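Local structure of metallocarboxypeptidase (Trypanosoma cruzi, 3DWC) at residues 9-14 / 59-64; 65-70 / 86-91; 80-85 / 286-291. The protein probably releases C-terminal amino acids other than proline from peptides, as a metal-dependent carboxypeptidase of the M32 family. One frame throughout, in Å; residues are numbered along the deposited sequence.

Contact 1: residues 9-14 / 59-64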
ATOM      1  N   LEU B   9      24.674  -1.211  16.428  1.00 35.28           N
ATOM      2  CA  LEU B   9      24.411  -0.620  15.128  1.00 34.45           C
ATOM      3  C   LEU B   9      23.527  -1.508  14.260  1.00 34.44           C
ATOM      4  O   LEU B   9      22.642  -1.023  13.572  1.00 34.34           O
ATOM      5  CB  LEU B   9      25.697  -0.254  14.395  1.00 33.67           C
ATOM      6  CG  LEU B   9      26.376   1.026  14.921  1.00 33.47           C
ATOM      7  CD1 LEU B   9      27.880   0.980  14.690  1.00 30.04           C
ATOM      8  CD2 LEU B   9      25.789   2.290  14.316  1.00 28.58           C
ATOM      9  N   GLU B  10      23.774  -2.804  14.264  1.00 34.61           N
ATOM     10  CA  GLU B  10      22.989  -3.690  13.434  1.00 34.73           C
ATOM     11  C   GLU B  10      21.525  -3.535  13.779  1.00 34.48           C
ATOM     12  O   GLU B  10      20.685  -3.462  12.903  1.00 34.35           O
ATOM     13  CB  GLU B  10      23.414  -5.144  13.603  1.00 34.03           C
ATOM     14  CG  GLU B  10      24.631  -5.528  12.777  1.00 35.90           C
ATOM     15  CD  GLU B  10      24.754  -7.042  12.567  1.00 34.97           C
ATOM     16  OE1 GLU B  10      24.194  -7.791  13.381  1.00 37.16           O
ATOM     17  OE2 GLU B  10      25.404  -7.486  11.591  1.00 33.40           O
ATOM     18  N   ARG B  11      21.247  -3.528  15.074  1.00 35.27           N
ATOM     19  CA  ARG B  11      19.896  -3.364  15.635  1.00 35.46           C
ATOM     20  C   ARG B  11      19.223  -2.052  15.216  1.00 34.14           C
ATOM     21  O   ARG B  11      18.031  -2.018  14.892  1.00 33.69           O
ATOM     22  CB  ARG B  11      20.002  -3.438  17.168  1.00 35.63           C
ATOM     23  CG  ARG B  11      18.663  -3.505  17.898  1.00 38.55           C
ATOM     24  CD  ARG B  11      18.798  -3.243  19.449  1.00 41.53           C
ATOM     25  NE  ARG B  11      18.988  -1.812  19.729  1.00 47.39           N
ATOM     26  CZ  ARG B  11      18.034  -0.878  19.580  1.00 49.94           C
ATOM     27  NH1 ARG B  11      16.797  -1.200  19.179  1.00 49.08           N
ATOM     28  NH2 ARG B  11      18.313   0.400  19.842  1.00 51.36           N
ATOM     29  N   VAL B  12      19.983  -0.966  15.258  1.00 33.37           N
ATOM     30  CA  VAL B  12      19.503   0.315  14.782  1.00 32.77           C
ATOM     31  C   VAL B  12      19.183   0.223  13.309  1.00 32.23           C
ATOM     32  O   VAL B  12      18.149   0.693  12.883  1.00 32.97           O
ATOM     33  CB  VAL B  12      20.528   1.429  14.996  1.00 33.03           C
ATOM     34  CG1 VAL B  12      20.083   2.717  14.326  1.00 33.59           C
ATOM     35  CG2 VAL B  12      20.753   1.647  16.497  1.00 31.73           C
ATOM     36  N   PHE B  13      20.035  -0.434  12.525  1.00 31.36           N
ATOM     37  CA  PHE B  13      19.818  -0.457  11.072  1.00 30.52           C
ATOM     38  C   PHE B  13      18.634  -1.352  10.648  1.00 29.27           C
ATOM     39  O   PHE B  13      17.971  -1.072   9.663  1.00 28.46           O
ATOM     40  CB  PHE B  13      21.129  -0.770  10.338  1.00 30.39           C
ATOM     41  CG  PHE B  13      21.942   0.451  10.079  1.00 31.65           C
ATOM     42  CD1 PHE B  13      22.793   0.955  11.044  1.00 31.38           C
ATOM     43  CD2 PHE B  13      21.788   1.161   8.893  1.00 32.74           C
ATOM     44  CE1 PHE B  13      23.535   2.102  10.821  1.00 31.28           C
ATOM     45  CE2 PHE B  13      22.511   2.331   8.677  1.00 32.13           C
ATOM     46  CZ  PHE B  13      23.392   2.801   9.666  1.00 31.62           C
ATOM     47  N   THR B  14      18.367  -2.402  11.420  1.00 28.19           N
ATOM     48  CA  THR B  14      17.172  -3.202  11.268  1.00 28.29           C
ATOM     49  C   THR B  14      15.931  -2.362  11.562  1.00 29.56           C
ATOM     50  O   THR B  14      14.958  -2.472  10.840  1.00 30.35           O
ATOM     51  CB  THR B  14      17.235  -4.461  12.149  1.00 29.23           C
ATOM     52  OG1 THR B  14      18.315  -5.303  11.659  1.00 26.72           O
ATOM     53  CG2 THR B  14      15.887  -5.260  12.133  1.00 27.66           C
ATOM     54  N   ALA B  59      21.057  10.738  15.452  1.00 34.04           N
ATOM     55  CA  ALA B  59      21.245  10.940  16.887  1.00 34.57           C
ATOM     56  C   ALA B  59      22.748  10.888  17.211  1.00 34.66           C
ATOM     57  O   ALA B  59      23.513  10.174  16.551  1.00 34.02           O
ATOM     58  CB  ALA B  59      20.458   9.905  17.695  1.00 34.44           C
ATOM     59  N   PRO B  60      23.193  11.696  18.189  1.00 35.63           N
ATOM     60  CA  PRO B  60      24.588  11.636  18.603  1.00 36.05           C
ATOM     61  C   PRO B  60      25.137  10.224  18.803  1.00 36.22           C
ATOM     62  O   PRO B  60      26.246   9.948  18.352  1.00 36.19           O
ATOM     63  CB  PRO B  60      24.585  12.432  19.900  1.00 36.38           C
ATOM     64  CG  PRO B  60      23.533  13.481  19.646  1.00 36.46           C
ATOM     65  CD  PRO B  60      22.456  12.739  18.928  1.00 35.61           C
ATOM     66  N   LYS B  61      24.352   9.323  19.386  1.00 36.66           N
ATOM     67  CA  LYS B  61      24.854   7.987  19.725  1.00 37.63           C
ATOM     68  C   LYS B  61      25.351   7.163  18.531  1.00 37.72           C
ATOM     69  O   LYS B  61      26.242   6.331  18.694  1.00 37.79           O
ATOM     70  CB  LYS B  61      23.825   7.184  20.531  1.00 37.87           C
ATOM     71  CG  LYS B  61      22.771   6.464  19.702  1.00 40.55           C
ATOM     72  CD  LYS B  61      21.771   5.658  20.573  1.00 40.69           C
ATOM     73  CE  LYS B  61      20.832   4.807  19.693  1.00 41.87           C
ATOM     74  NZ  LYS B  61      20.066   3.732  20.410  1.00 42.27           N
ATOM     75  N   ILE B  62      24.784   7.379  17.337  1.00 37.15           N
ATOM     76  CA  ILE B  62      25.153   6.567  16.177  1.00 37.22           C
ATOM     77  C   ILE B  62      26.607   6.792  15.827  1.00 37.37           C
ATOM     78  O   ILE B  62      27.358   5.830  15.645  1.00 37.95           O
ATOM     79  CB  ILE B  62      24.274   6.862  14.908  1.00 36.16           C
ATOM     80  CG1 ILE B  62      22.792   6.727  15.233  1.00 36.59           C
ATOM     81  CG2 ILE B  62      24.598   5.904  13.795  1.00 36.53           C
ATOM     82  CD1 ILE B  62      22.434   5.410  15.896  1.00 35.95           C
ATOM     83  N   ARG B  63      26.999   8.055  15.708  1.00 38.09           N
ATOM     84  CA  ARG B  63      28.389   8.415  15.437  1.00 38.77           C
ATOM     85  C   ARG B  63      29.358   7.815  16.457  1.00 38.24           C
ATOM     86  O   ARG B  63      30.383   7.240  16.091  1.00 38.74           O
ATOM     87  CB  ARG B  63      28.536   9.930  15.439  1.00 39.64           C
ATOM     88  CG  ARG B  63      29.925  10.448  15.075  1.00 40.27           C
ATOM     89  CD  ARG B  63      30.053  11.885  15.516  1.00 42.42           C
ATOM     90  NE  ARG B  63      31.408  12.383  15.316  1.00 45.41           N
ATOM     91  CZ  ARG B  63      31.798  13.160  14.306  1.00 48.73           C
ATOM     92  NH1 ARG B  63      30.939  13.551  13.362  1.00 49.28           N
ATOM     93  NH2 ARG B  63      33.074  13.559  14.249  1.00 49.73           N
ATOM     94  N   ALA B  64      29.027   7.957  17.731  1.00 38.17           N
ATOM     95  CA  ALA B  64      29.805   7.360  18.816  1.00 37.43           C
ATOM     96  C   ALA B  64      29.854   5.834  18.664  1.00 37.42           C
ATOM     97  O   ALA B  64      30.900   5.209  18.884  1.00 36.84           O
ATOM     98  CB  ALA B  64      29.214   7.757  20.165  1.00 37.47           C
TER
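Ile62 carries this contact, with one branch for each of two partners on helix 9-14. Its CG2 methyl meets Leu9 where the two side chains cross obliquely, with Leu9 CD2 3.8 Å from Ile62 CG2. Its CD1 meets Val12 tip to tip, with Val12 CG1 3.9 Å from Ile62 CD1. Val12 CG2 lies slightly farther from the same methyl, so CD1 sits against both prongs of the valine. The torsions of Ile62 set its two branches apart. CG2 is anti to the backbone N, while CG1 lies beside that N (chi1 -54°), and the bend at chi2 (-52°) carries CD1 toward Val12. Val12 CG1 is itself anti to its own backbone N, and its CB points toward helix 60-64.

The motif is a crossing of two helices in a mainly helical fold. The N-terminal part of helix 3-32 meets the first turn of helix 60-71. The short axes run 136° apart, closer to antiparallel than to parallel, and approach to 11.3 Å. Leu9 and Ile62 are the nearest backbone pair, with their CA atoms 7.3 Å apart.

On the solvent-exposed side, the two cations Arg11 and Lys61 come close. Lys61 runs extended beyond CG, and its NZ lies in the plane of the Arg11 guanidinium, at its edge, 3.8 Å from Arg11 NH2. The two side chains cross at about a right angle. Glu8, one turn back from Arg11, makes a salt bridge to Arg11 NH2 and a long, weak ion pair with Lys61 NZ. Its charge probably eases the repulsion. Farther out, helix 78-95 closes the apolar side: Met87 touches Leu9 and Phe13, and Trp91 packs on Ile62.

Contact 2: residues 65-70 / 86-91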
ATOM      1  N   LEU B  65      28.736   5.234  18.252  1.00 36.67           N
ATOM      2  CA  LEU B  65      28.705   3.787  18.053  1.00 36.41           C
ATOM      3  C   LEU B  65      29.635   3.379  16.891  1.00 35.72           C
ATOM      4  O   LEU B  65      30.433   2.458  17.007  1.00 34.62           O
ATOM      5  CB  LEU B  65      27.273   3.281  17.829  1.00 36.22           C
ATOM      6  CG  LEU B  65      26.371   3.078  19.051  1.00 36.15           C
ATOM      7  CD1 LEU B  65      24.973   2.711  18.603  1.00 33.74           C
ATOM      8  CD2 LEU B  65      26.919   2.022  19.999  1.00 35.71           C
ATOM      9  N   ILE B  66      29.535   4.101  15.784  1.00 35.56           N
ATOM     10  CA  ILE B  66      30.344   3.826  14.617  1.00 35.55           C
ATOM     11  C   ILE B  66      31.833   3.945  14.963  1.00 35.70           C
ATOM     12  O   ILE B  66      32.633   3.093  14.588  1.00 35.81           O
ATOM     13  CB  ILE B  66      29.984   4.761  13.418  1.00 35.16           C
ATOM     14  CG1 ILE B  66      28.576   4.471  12.874  1.00 35.48           C
ATOM     15  CG2 ILE B  66      30.945   4.566  12.286  1.00 34.61           C
ATOM     16  CD1 ILE B  66      28.175   5.410  11.748  1.00 34.39           C
ATOM     17  N   GLU B  67      32.195   5.000  15.677  1.00 36.38           N
ATOM     18  CA  GLU B  67      33.583   5.209  16.123  1.00 36.82           C
ATOM     19  C   GLU B  67      34.116   4.106  17.051  1.00 36.81           C
ATOM     20  O   GLU B  67      35.226   3.626  16.847  1.00 37.30           O
ATOM     21  CB  GLU B  67      33.735   6.592  16.761  1.00 36.89           C
ATOM     22  CG  GLU B  67      33.674   7.706  15.713  1.00 38.07           C
ATOM     23  CD  GLU B  67      33.787   9.115  16.283  1.00 37.90           C
ATOM     24  OE1 GLU B  67      33.801  10.055  15.471  1.00 38.71           O
ATOM     25  OE2 GLU B  67      33.859   9.297  17.524  1.00 41.70           O
ATOM     26  N   GLU B  68      33.343   3.679  18.043  1.00 36.63           N
ATOM     27  CA  GLU B  68      33.774   2.545  18.854  1.00 36.97           C
ATOM     28  C   GLU B  68      33.934   1.266  18.045  1.00 36.55           C
ATOM     29  O   GLU B  68      34.881   0.511  18.255  1.00 35.92           O
ATOM     30  CB  GLU B  68      32.842   2.272  20.026  1.00 37.27           C
ATOM     31  CG  GLU B  68      32.862   3.326  21.125  1.00 40.41           C
ATOM     32  CD  GLU B  68      34.242   3.574  21.746  1.00 43.35           C
ATOM     33  OE1 GLU B  68      34.385   4.605  22.438  1.00 45.70           O
ATOM     34  OE2 GLU B  68      35.180   2.763  21.558  1.00 45.63           O
ATOM     35  N   ALA B  69      33.016   1.015  17.126  1.00 36.39           N
ATOM     36  CA  ALA B  69      33.066  -0.207  16.331  1.00 36.77           C
ATOM     37  C   ALA B  69      34.278  -0.221  15.409  1.00 36.86           C
ATOM     38  O   ALA B  69      34.824  -1.288  15.127  1.00 35.81           O
ATOM     39  CB  ALA B  69      31.777  -0.395  15.519  1.00 36.02           C
ATOM     40  N   GLU B  70      34.681   0.961  14.945  1.00 37.57           N
ATOM     41  CA  GLU B  70      35.760   1.089  13.969  1.00 38.84           C
ATOM     42  C   GLU B  70      37.162   0.955  14.574  1.00 39.91           C
ATOM     43  O   GLU B  70      38.117   0.654  13.858  1.00 39.27           O
ATOM     44  CB  GLU B  70      35.660   2.425  13.223  1.00 38.61           C
ATOM     45  CG  GLU B  70      34.533   2.497  12.230  1.00 38.69           C
ATOM     46  CD  GLU B  70      34.495   3.802  11.475  1.00 38.78           C
ATOM     47  OE1 GLU B  70      34.990   4.824  11.972  1.00 36.85           O
ATOM     48  OE2 GLU B  70      33.940   3.815  10.370  1.00 40.51           O
ATOM     49  N   GLU B  86      29.402   0.201   5.128  1.00 32.05           N
ATOM     50  CA  GLU B  86      28.180   0.663   4.504  1.00 31.78           C
ATOM     51  C   GLU B  86      27.331   1.464   5.493  1.00 31.78           C
ATOM     52  O   GLU B  86      26.660   2.409   5.092  1.00 31.69           O
ATOM     53  CB  GLU B  86      27.432  -0.489   3.862  1.00 31.07           C
ATOM     54  CG  GLU B  86      28.213  -1.137   2.765  1.00 32.89           C
ATOM     55  CD  GLU B  86      28.705  -0.159   1.691  1.00 34.70           C
ATOM     56  OE1 GLU B  86      27.924   0.709   1.275  1.00 33.51           O
ATOM     57  OE2 GLU B  86      29.862  -0.295   1.249  1.00 35.42           O
ATOM     58  N   MET B  87      27.390   1.110   6.781  1.00 31.48           N
ATOM     59  CA  MET B  87      26.727   1.887   7.825  1.00 31.36           C
ATOM     60  C   MET B  87      27.255   3.312   7.913  1.00 31.76           C
ATOM     61  O   MET B  87      26.482   4.245   8.010  1.00 31.01           O
ATOM     62  CB  MET B  87      26.933   1.230   9.205  1.00 31.38           C
ATOM     63  CG  MET B  87      26.184  -0.059   9.429  1.00 29.88           C
ATOM     64  SD  MET B  87      26.682  -0.836  10.969  1.00 30.88           S
ATOM     65  CE  MET B  87      25.322  -2.024  11.170  1.00 30.99           C
ATOM     66  N   ARG B  88      28.581   3.472   7.962  1.00 33.03           N
ATOM     67  CA  ARG B  88      29.190   4.810   7.956  1.00 33.21           C
ATOM     68  C   ARG B  88      28.754   5.622   6.756  1.00 33.81           C
ATOM     69  O   ARG B  88      28.441   6.802   6.889  1.00 33.46           O
ATOM     70  CB  ARG B  88      30.719   4.744   7.957  1.00 33.25           C
ATOM     71  CG  ARG B  88      31.375   6.093   7.716  1.00 33.62           C
ATOM     72  CD  ARG B  88      32.876   6.073   7.964  1.00 34.49           C
ATOM     73  NE  ARG B  88      33.184   6.199   9.385  1.00 36.24           N
ATOM     74  CZ  ARG B  88      33.319   7.359  10.013  1.00 37.38           C
ATOM     75  NH1 ARG B  88      33.620   7.365  11.301  1.00 38.38           N
ATOM     76  NH2 ARG B  88      33.148   8.515   9.366  1.00 37.93           N
ATOM     77  N   ARG B  89      28.758   4.988   5.582  1.00 34.06           N
ATOM     78  CA  ARG B  89      28.308   5.641   4.365  1.00 34.42           C
ATOM     79  C   ARG B  89      26.855   6.157   4.462  1.00 34.32           C
ATOM     80  O   ARG B  89      26.602   7.307   4.112  1.00 32.69           O
ATOM     81  CB  ARG B  89      28.435   4.688   3.178  1.00 34.94           C
ATOM     82  CG  ARG B  89      27.821   5.251   1.930  1.00 36.03           C
ATOM     83  CD  ARG B  89      28.015   4.359   0.714  1.00 37.24           C
ATOM     84  NE  ARG B  89      27.172   4.854  -0.392  1.00 41.46           N
ATOM     85  CZ  ARG B  89      27.424   5.970  -1.104  1.00 41.46           C
ATOM     86  NH1 ARG B  89      28.484   6.750  -0.849  1.00 43.50           N
ATOM     87  NH2 ARG B  89      26.594   6.319  -2.059  1.00 42.28           N
ATOM     88  N   ALA B  90      25.917   5.299   4.890  1.00 34.16           N
ATOM     89  CA  ALA B  90      24.519   5.730   5.079  1.00 34.68           C
ATOM     90  C   ALA B  90      24.449   6.851   6.113  1.00 34.75           C
ATOM     91  O   ALA B  90      23.709   7.782   5.927  1.00 34.76           O
ATOM     92  CB  ALA B  90      23.610   4.572   5.512  1.00 34.01           C
ATOM     93  N   TRP B  91      25.237   6.758   7.181  1.00 35.69           N
ATOM     94  CA  TRP B  91      25.245   7.782   8.226  1.00 35.90           C
ATOM     95  C   TRP B  91      25.791   9.119   7.691  1.00 36.02           C
ATOM     96  O   TRP B  91      25.227  10.186   7.929  1.00 34.78           O
ATOM     97  CB  TRP B  91      26.050   7.279   9.435  1.00 37.28           C
ATOM     98  CG  TRP B  91      26.191   8.292  10.511  1.00 37.06           C
ATOM     99  CD1 TRP B  91      25.361   8.485  11.577  1.00 38.54           C
ATOM    100  CD2 TRP B  91      27.232   9.261  10.632  1.00 37.93           C
ATOM    101  NE1 TRP B  91      25.823   9.530  12.346  1.00 37.82           N
ATOM    102  CE2 TRP B  91      26.973  10.013  11.781  1.00 37.66           C
ATOM    103  CE3 TRP B  91      28.372   9.557   9.872  1.00 39.94           C
ATOM    104  CZ2 TRP B  91      27.804  11.041  12.185  1.00 39.08           C
ATOM    105  CZ3 TRP B  91      29.178  10.576  10.265  1.00 38.48           C
ATOM    106  CH2 TRP B  91      28.897  11.306  11.411  1.00 39.38           C
TER
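Helices 65-70 and 86-91 run nearly antiparallel, their short axes 155° apart and 10.9 Å from each other at closest approach, with Ile66 and Arg88 as the nearest backbone pair. Ile66 points its CB toward the partner helix. Its chain is extended at chi2, which carries CD1 across to Trp91. There Ile66 CD1 lies 3.7 Å from Trp91 CB and equally near the indole CG, at the root of the ring. The other branch, CG2, lies obliquely against the Arg88 guanidinium, 4.0 Å from Arg88 NH1.

Beside this apolar pair sits a two-pronged salt bridge. Arg88 grips the Glu70 carboxylate side-on. Arg88 NE gives its proton to Glu70 OE2 at 2.7 Å, on the syn lone pair and in the guanidinium plane. Arg88 NH1 reaches Glu70 OE1 at 3.0 Å, from above the carboxylate plane and less straight. The two planes are nearly coplanar, 19° apart. A bend at chi3 (-81°) turns the arginine head toward the acid, while Glu70 extends beyond CG to meet it. Arg88 NH2 makes a second salt bridge, to Glu92.

The pair forms a helical hairpin of helices 60-71 and 78-95. Helix 3-32 lies against both helices, with Leu65 touching Glu8 and Leu9 of that helix, and Met87 facing it from the other helix.

Contact 3: residues 80-85 / 286-291. With SO4 (sulfate ion), chain T.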
ATOM      1  N   GLN B  80      30.828  -8.336   8.166  1.00 33.75           N
ATOM      2  CA  GLN B  80      30.455  -7.370   9.197  1.00 33.05           C
ATOM      3  C   GLN B  80      31.302  -6.133   9.032  1.00 33.19           C
ATOM      4  O   GLN B  80      30.813  -5.014   9.150  1.00 33.17           O
ATOM      5  CB  GLN B  80      30.647  -7.953  10.592  1.00 33.18           C
ATOM      6  CG  GLN B  80      29.733  -9.098  10.896  1.00 32.42           C
ATOM      7  CD  GLN B  80      30.005  -9.748  12.244  1.00 32.97           C
ATOM      8  OE1 GLN B  80      31.159  -9.844  12.685  1.00 34.53           O
ATOM      9  NE2 GLN B  80      28.950 -10.217  12.899  1.00 30.55           N
ATOM     10  N   ARG B  81      32.588  -6.332   8.723  1.00 33.66           N
ATOM     11  CA  ARG B  81      33.474  -5.208   8.402  1.00 32.82           C
ATOM     12  C   ARG B  81      32.957  -4.419   7.202  1.00 32.08           C
ATOM     13  O   ARG B  81      32.952  -3.198   7.220  1.00 31.64           O
ATOM     14  CB  ARG B  81      34.920  -5.681   8.168  1.00 33.37           C
ATOM     15  CG  ARG B  81      35.603  -6.282   9.382  1.00 33.59           C
ATOM     16  CD  ARG B  81      37.128  -6.279   9.253  1.00 34.20           C
ATOM     17  NE  ARG B  81      37.532  -7.152   8.169  1.00 34.90           N
ATOM     18  CZ  ARG B  81      37.777  -8.456   8.279  1.00 34.62           C
ATOM     19  NH1 ARG B  81      37.682  -9.082   9.439  1.00 34.71           N
ATOM     20  NH2 ARG B  81      38.110  -9.144   7.192  1.00 35.58           N
ATOM     21  N   ALA B  82      32.513  -5.103   6.153  1.00 31.72           N
ATOM     22  CA  ALA B  82      31.919  -4.403   4.990  1.00 31.19           C
ATOM     23  C   ALA B  82      30.626  -3.683   5.397  1.00 31.04           C
ATOM     24  O   ALA B  82      30.322  -2.550   4.935  1.00 28.96           O
ATOM     25  CB  ALA B  82      31.599  -5.368   3.876  1.00 31.36           C
ATOM     26  N   ASN B  83      29.861  -4.353   6.257  1.00 30.44           N
ATOM     27  CA  ASN B  83      28.579  -3.787   6.689  1.00 30.39           C
ATOM     28  C   ASN B  83      28.868  -2.523   7.482  1.00 30.60           C
ATOM     29  O   ASN B  83      28.194  -1.509   7.278  1.00 30.46           O
ATOM     30  CB  ASN B  83      27.768  -4.823   7.468  1.00 29.84           C
ATOM     31  CG  ASN B  83      26.335  -4.406   7.720  1.00 29.99           C
ATOM     32  OD1 ASN B  83      25.671  -3.810   6.858  1.00 29.30           O
ATOM     33  ND2 ASN B  83      25.835  -4.740   8.914  1.00 28.63           N
ATOM     34  N   LEU B  84      29.916  -2.545   8.324  1.00 30.15           N
ATOM     35  CA  LEU B  84      30.262  -1.341   9.090  1.00 30.86           C
ATOM     36  C   LEU B  84      30.648  -0.182   8.160  1.00 31.25           C
ATOM     37  O   LEU B  84      30.292   0.967   8.408  1.00 30.75           O
ATOM     38  CB  LEU B  84      31.379  -1.621  10.106  1.00 30.59           C
ATOM     39  CG  LEU B  84      31.785  -0.499  11.071  1.00 30.58           C
ATOM     40  CD1 LEU B  84      30.591   0.094  11.825  1.00 29.83           C
ATOM     41  CD2 LEU B  84      32.866  -1.006  12.054  1.00 30.98           C
ATOM     42  N   ARG B  85      31.386  -0.492   7.089  1.00 32.32           N
ATOM     43  CA  ARG B  85      31.664   0.491   6.017  1.00 32.57           C
ATOM     44  C   ARG B  85      30.372   1.068   5.409  1.00 31.84           C
ATOM     45  O   ARG B  85      30.260   2.268   5.190  1.00 30.78           O
ATOM     46  CB  ARG B  85      32.493  -0.154   4.899  1.00 32.77           C
ATOM     47  CG  ARG B  85      32.994   0.810   3.829  1.00 34.02           C
ATOM     48  CD  ARG B  85      33.629   0.049   2.662  1.00 37.15           C
ATOM     49  NE  ARG B  85      32.653  -0.828   2.019  1.00 40.70           N
ATOM     50  CZ  ARG B  85      32.909  -2.027   1.496  1.00 40.91           C
ATOM     51  NH1 ARG B  85      34.118  -2.547   1.524  1.00 42.42           N
ATOM     52  NH2 ARG B  85      31.918  -2.713   0.949  1.00 40.60           N
ATOM     53  N   GLN B 286      20.259  -5.095   6.578  1.00 30.82           N
ATOM     54  CA  GLN B 286      21.446  -4.263   6.719  1.00 30.28           C
ATOM     55  C   GLN B 286      21.883  -3.586   5.426  1.00 30.09           C
ATOM     56  O   GLN B 286      21.617  -4.095   4.319  1.00 29.48           O
ATOM     57  CB  GLN B 286      22.607  -5.154   7.183  1.00 30.03           C
ATOM     58  CG  GLN B 286      22.366  -5.827   8.540  1.00 29.18           C
ATOM     59  CD  GLN B 286      22.254  -4.834   9.661  1.00 26.12           C
ATOM     60  OE1 GLN B 286      23.153  -4.009   9.857  1.00 25.14           O
ATOM     61  NE2 GLN B 286      21.147  -4.911  10.431  1.00 24.50           N
ATOM     62  N   PRO B 287      22.660  -2.500   5.557  1.00 30.01           N
ATOM     63  CA  PRO B 287      23.012  -1.724   4.404  1.00 30.70           C
ATOM     64  C   PRO B 287      24.042  -2.390   3.458  1.00 31.51           C
ATOM     65  O   PRO B 287      24.176  -1.948   2.326  1.00 31.61           O
ATOM     66  CB  PRO B 287      23.503  -0.414   5.022  1.00 30.85           C
ATOM     67  CG  PRO B 287      24.081  -0.807   6.296  1.00 30.43           C
ATOM     68  CD  PRO B 287      23.258  -1.941   6.785  1.00 30.99           C
ATOM     69  N   VAL B 288      24.729  -3.452   3.894  1.00 31.90           N
ATOM     70  CA  VAL B 288      25.583  -4.231   2.982  1.00 31.95           C
ATOM     71  C   VAL B 288      24.749  -5.094   2.005  1.00 33.06           C
ATOM     72  O   VAL B 288      25.206  -5.440   0.922  1.00 32.34           O
ATOM     73  CB  VAL B 288      26.541  -5.122   3.755  1.00 31.18           C
ATOM     74  CG1 VAL B 288      25.809  -6.304   4.387  1.00 29.96           C
ATOM     75  CG2 VAL B 288      27.730  -5.568   2.821  1.00 30.02           C
ATOM     76  N   CYS B 289      23.525  -5.443   2.406  1.00 34.61           N
ATOM     77  CA  CYS B 289      22.631  -6.177   1.540  1.00 34.63           C
ATOM     78  C   CYS B 289      21.792  -5.183   0.795  1.00 34.94           C
ATOM     79  O   CYS B 289      20.607  -5.073   1.048  1.00 35.83           O
ATOM     80  CB  CYS B 289      21.763  -7.131   2.325  1.00 34.38           C
ATOM     81  SG  CYS B 289      20.621  -8.017   1.283  1.00 37.87           S
ATOM     82  N   MET B 290      22.432  -4.478  -0.135  1.00 34.65           N
ATOM     83  CA  MET B 290      21.828  -3.507  -1.023  1.00 35.47           C
ATOM     84  C   MET B 290      22.544  -3.438  -2.384  1.00 34.11           C
ATOM     85  O   MET B 290      23.731  -3.755  -2.483  1.00 33.54           O
ATOM     86  CB  MET B 290      21.957  -2.136  -0.413  1.00 35.99           C
ATOM     87  CG  MET B 290      21.401  -2.066   0.963  1.00 40.60           C
ATOM     88  SD  MET B 290      20.629  -0.490   1.219  1.00 47.49           S
ATOM     89  CE  MET B 290      19.182  -0.891   0.236  1.00 42.57           C
ATOM     90  N   ALA B 291      21.803  -3.052  -3.427  1.00 32.73           N
ATOM     91  CA  ALA B 291      22.400  -2.734  -4.725  1.00 32.39           C
ATOM     92  C   ALA B 291      23.643  -1.867  -4.564  1.00 31.22           C
ATOM     93  O   ALA B 291      23.674  -0.999  -3.725  1.00 29.78           O
ATOM     94  CB  ALA B 291      21.398  -2.081  -5.619  1.00 31.34           C
TER
HETATM   95  S   SO4 T 607      38.637  -6.242   4.886  1.00 66.57           S
HETATM   96  O1  SO4 T 607      37.430  -5.756   5.544  1.00 64.95           O
HETATM   97  O2  SO4 T 607      39.708  -6.499   5.849  1.00 66.62           O
HETATM   98  O3  SO4 T 607      38.336  -7.483   4.165  1.00 66.42           O
HETATM   99  O4  SO4 T 607      39.118  -5.197   3.989  1.00 66.22           O
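Asn83 joins the helix to the loop through both ends of its amide. Asn83 ND2 donates to Gln286 OE1 at 2.9 Å, almost straight (171°), on a lone pair and in the amide plane of Asn83. The two amide planes stand 79° apart, so the glutamine oxygen is met by a group turned nearly upright to its own. The other end accepts: Val288 N donates to Asn83 OD1 at 3.1 Å, in the carbonyl plane. With CG anti to the backbone N (chi1 -169°), the amide reaches over to the loop. Asn83 ND2 also bonds Tyr6 OH, and Gln286 NE2 bonds the backbone oxygen of Glu10, so both buried amides have partners at each end.

The loop presents this site through a type I beta turn from Gln286 to Cys289. Pro287 lies in the turn, and its CD is 3.1 Å from Asn83 OD1. Val288 points its CB at the helix, and its CG2 rests 4.0 Å from Ala82 CB. Elsewhere on helix 80-85, Arg81 NE bonds O1 of a sulfate at 3.0 Å. The ion probably comes from the crystallisation liquor.

In the chain the loop follows helix 259-276, which carries both cobalt-binding histidines, His267 and His271, and precedes helix 294-309, which carries the third ligand, Glu298. The loop packs against helix 78-95 on one side, and its Gln286 also touches Phe13 and Thr14 of helix 3-32.

The three contacts cluster in one region of the fold. Centres of contacts 1 and 2 lie about 8 Å apart, those of 2 and 3 about 10 Å, and those of 1 and 3 about 14 Å. Contacts 1 and 2 share helix 60-71; contacts 2 and 3 share helix 78-95. Contact 1 is complete in sequence before contacts 2 and 3 begin, whereas the segments of 2 and 3 alternate. Met87 is the common neighbour, its CE lying by the backbone between Leu9 and Glu10 and by Gln286 OE1. Contacts 1 and 2 thus join three N-terminal helices, and contact 3 ties this group to the loop 286-291, some 200 residues later in the chain, away from the metal site.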